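Local coordinates for protein phytoene synthase (Enterococcus hirae, PDB 5IYS) that probably joins two isoprenyl diphosphates head to head in a magnesium-dependent reaction of the squalene and phytoene synthase type, at residues Ala158-Glu163 and Tyr224-Glu229. Residues are numbered along the deposited sequence; the frame is centred on the assembly and turned at random.
Sequences AKKLGE and YEESFE. With FPS (S-[(2E,6E)-3,7,11-trimethyldodeca-2,6,10-trienyl] trihydrogen thiodiphosphate), chain G.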
loop_
_atom_site.group_PDB
_atom_site.type_symbol
_atom_site.label_atom_id
_atom_site.label_comp_id
_atom_site.label_asym_id
_atom_site.label_seq_id
_atom_site.Cartn_x
_atom_site.Cartn_y
_atom_site.Cartn_z
ATOM N N ALA A 158 10.642 6.083 2.643
ATOM C CA ALA A 158 9.770 4.926 2.691
ATOM C C ALA A 158 8.344 5.392 2.877
ATOM O O ALA A 158 7.427 4.919 2.208
ATOM C CB ALA A 158 10.175 4.015 3.814
ATOM N N LYS A 159 8.140 6.319 3.811
ATOM C CA LYS A 159 6.804 6.840 4.050
ATOM C C LYS A 159 6.281 7.540 2.815
ATOM O O LYS A 159 5.091 7.504 2.555
ATOM C CB LYS A 159 6.802 7.821 5.221
ATOM C CG LYS A 159 6.898 7.157 6.593
ATOM C CD LYS A 159 6.399 8.113 7.677
ATOM C CE LYS A 159 7.504 9.004 8.221
ATOM N NZ LYS A 159 6.959 9.945 9.256
ATOM N N LYS A 160 7.151 8.222 2.082
ATOM C CA LYS A 160 6.724 8.852 0.831
ATOM C C LYS A 160 6.215 7.835 -0.212
ATOM O O LYS A 160 5.311 8.154 -0.999
ATOM C CB LYS A 160 7.852 9.706 0.253
ATOM C CG LYS A 160 8.061 11.016 1.067
ATOM C CD LYS A 160 9.257 11.813 0.549
ATOM C CE LYS A 160 9.347 13.181 1.208
ATOM N NZ LYS A 160 10.620 13.766 0.710
ATOM N N LEU A 161 6.854 6.672 -0.322
ATOM C CA LEU A 161 6.431 5.712 -1.353
ATOM C C LEU A 161 5.034 5.171 -0.988
ATOM O O LEU A 161 4.168 4.947 -1.843
ATOM C CB LEU A 161 7.399 4.516 -1.439
ATOM C CG LEU A 161 7.026 3.421 -2.457
ATOM C CD1 LEU A 161 6.635 3.959 -3.829
ATOM C CD2 LEU A 161 8.155 2.398 -2.589
ATOM N N GLY A 162 4.826 4.914 0.294
ATOM C CA GLY A 162 3.498 4.461 0.763
ATOM C C GLY A 162 2.432 5.518 0.514
ATOM O O GLY A 162 1.332 5.230 0.043
ATOM N N GLU A 163 2.766 6.772 0.792
ATOM C CA GLU A 163 1.892 7.863 0.418
ATOM C C GLU A 163 1.612 7.979 -1.087
ATOM O O GLU A 163 0.469 8.203 -1.490
ATOM C CB GLU A 163 2.404 9.214 0.974
ATOM C CG GLU A 163 1.351 10.314 0.908
ATOM C CD GLU A 163 1.940 11.694 1.263
ATOM O OE1 GLU A 163 3.025 11.753 1.878
ATOM O OE2 GLU A 163 1.353 12.724 0.878
ATOM N N TYR A 224 6.637 9.523 -5.581
ATOM C CA TYR A 224 7.301 8.352 -6.121
ATOM C C TYR A 224 8.762 8.724 -6.345
ATOM O O TYR A 224 9.680 8.039 -5.881
ATOM C CB TYR A 224 6.635 7.885 -7.433
ATOM C CG TYR A 224 5.381 7.032 -7.250
ATOM C CD1 TYR A 224 5.449 5.741 -6.704
ATOM C CD2 TYR A 224 4.170 7.455 -7.756
ATOM C CE1 TYR A 224 4.309 4.936 -6.601
ATOM C CE2 TYR A 224 3.018 6.682 -7.619
ATOM C CZ TYR A 224 3.096 5.425 -7.058
ATOM O OH TYR A 224 1.945 4.639 -7.005
ATOM N N GLU A 225 8.975 9.753 -7.146
ATOM C CA GLU A 225 10.341 10.170 -7.470
ATOM C C GLU A 225 11.204 10.480 -6.248
ATOM O O GLU A 225 12.344 10.021 -6.172
ATOM C CB GLU A 225 10.349 11.324 -8.473
ATOM C CG GLU A 225 10.188 10.872 -9.933
ATOM C CD GLU A 225 11.402 10.106 -10.465
ATOM O OE1 GLU A 225 12.537 10.441 -10.057
ATOM O OE2 GLU A 225 11.229 9.145 -11.256
ATOM N N GLU A 226 10.674 11.240 -5.295
ATOM C CA GLU A 226 11.367 11.478 -4.043
ATOM C C GLU A 226 11.716 10.204 -3.283
ATOM O O GLU A 226 12.817 10.076 -2.760
ATOM C CB GLU A 226 10.618 12.465 -3.143
ATOM C CG GLU A 226 10.458 13.877 -3.721
ATOM C CD GLU A 226 9.388 14.672 -2.996
ATOM O OE1 GLU A 226 9.256 14.469 -1.774
ATOM O OE2 GLU A 226 8.671 15.473 -3.649
ATOM N N SER A 227 10.810 9.236 -3.270
ATOM C CA SER A 227 11.033 8.032 -2.461
ATOM C C SER A 227 12.185 7.207 -3.014
ATOM O O SER A 227 12.808 6.440 -2.268
ATOM C CB SER A 227 9.762 7.158 -2.386
ATOM O OG SER A 227 9.546 6.461 -3.616
ATOM N N PHE A 228 12.423 7.323 -4.318
ATOM C CA PHE A 228 13.489 6.570 -4.991
ATOM C C PHE A 228 14.895 6.976 -4.519
ATOM O O PHE A 228 15.856 6.234 -4.712
ATOM C CB PHE A 228 13.401 6.710 -6.523
ATOM C CG PHE A 228 12.121 6.178 -7.131
ATOM C CD1 PHE A 228 11.251 5.376 -6.397
ATOM C CD2 PHE A 228 11.757 6.544 -8.431
ATOM C CE1 PHE A 228 10.120 4.816 -6.985
ATOM C CE2 PHE A 228 10.614 6.009 -9.032
ATOM C CZ PHE A 228 9.776 5.170 -8.299
ATOM N N GLU A 229 14.986 8.058 -3.753
ATOM C CA GLU A 229 16.229 8.418 -3.089
ATOM C C GLU A 229 16.756 7.333 -2.140
ATOM O O GLU A 229 17.971 7.225 -1.907
ATOM C CB GLU A 229 15.968 9.684 -2.288
ATOM C CG GLU A 229 17.140 10.198 -1.504
ATOM C CD GLU A 229 16.772 11.498 -0.791
ATOM O OE1 GLU A 229 16.302 12.437 -1.481
ATOM O OE2 GLU A 229 16.920 11.550 0.453
HETATM C C1 FPS G . -2.620 -1.466 -2.316
HETATM S S1 FPS G . -2.928 -3.018 -1.561
HETATM C C2 FPS G . -1.486 -0.913 -1.473
HETATM C C3 FPS G . -1.326 0.388 -1.171
HETATM C C4 FPS G . -2.280 1.420 -1.693
HETATM C C5 FPS G . -0.162 0.859 -0.321
HETATM C C6 FPS G . 0.774 -0.247 0.165
HETATM C C7 FPS G . 2.063 0.391 0.646
HETATM C C8 FPS G . 3.263 -0.189 0.464
HETATM C C10 FPS G . 4.461 0.484 1.098
HETATM C C9 FPS G . 3.446 -1.495 -0.271
HETATM C C11 FPS G . 5.512 0.757 0.018
HETATM C C12 FPS G . 6.803 1.266 0.637
HETATM C C13 FPS G . 7.856 0.485 0.971
HETATM C C14 FPS G . 9.099 1.110 1.550
HETATM C C15 FPS G . 7.847 -1.006 0.753
HETATM P PA FPS G . -3.941 -4.293 -2.830
HETATM O O1A FPS G . -3.663 -5.696 -2.512
HETATM O O2A FPS G . -5.471 -4.020 -2.381
HETATM O O3A FPS G . -3.870 -3.929 -4.383
HETATM P PB FPS G . -4.985 -2.874 -4.915
HETATM O O1B FPS G . -6.169 -3.601 -5.490
HETATM O O2B FPS G . -4.207 -2.014 -5.882
HETATM O O3B FPS G . -5.539 -1.975 -3.831
#
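In the wall of the prenyl pocket that holds the tail of the farnesyl thiodiphosphate, Leu161 meets Tyr224 and Ser227, joining helix 155-172 to the C-terminal end of helix 207-227. The backbones come nearest at Leu161 and Ser227, whose CA atoms are 5.3 Å apart. Ser227 presents CB to the backbone N of Leu161 at 3.6 Å, and its OG lies equally near Leu161 CB. That hydroxyl is turned back into its own helix: with OG between the backbone N and the carbonyl carbon (chi1 75°), Ser227 OG donates to Tyr224 O at 2.8 Å, a carbonyl that also accepts from Phe228 N.

In the all-helical fold of the squalene/phytoene synthases, helices surround a central cavity lined by hydrophobic side chains, and the two branches of Leu161 serve different sides of such a wall. CG stands anti to the backbone N (chi1 178°); beyond it, Leu161 CD2 approaches the ligand, 3.7 Å from FPS C12, while Leu161 CD1 lies 3.6 Å from Tyr224 CD1, set obliquely to the phenol ring. Ala158, one helical turn earlier, adds its methyl near FPS C14. The phenol OH is hydrogen-bonded to Thr168 further along helix 155-172, so Tyr224 meets that helix through both ring and hydroxyl; its side chain also touches Tyr249, whose own hydroxyl bonds the ligand.

On the partly exposed flank, Lys160 and Glu226 reach across with extended chains. Lys160 NZ donates to Glu226 OE1 at 2.9 Å in a salt bridge, approaching from the anti side and 17° out of the carboxylate plane, while Lys160 CD packs 4.0 Å from Glu226 CB.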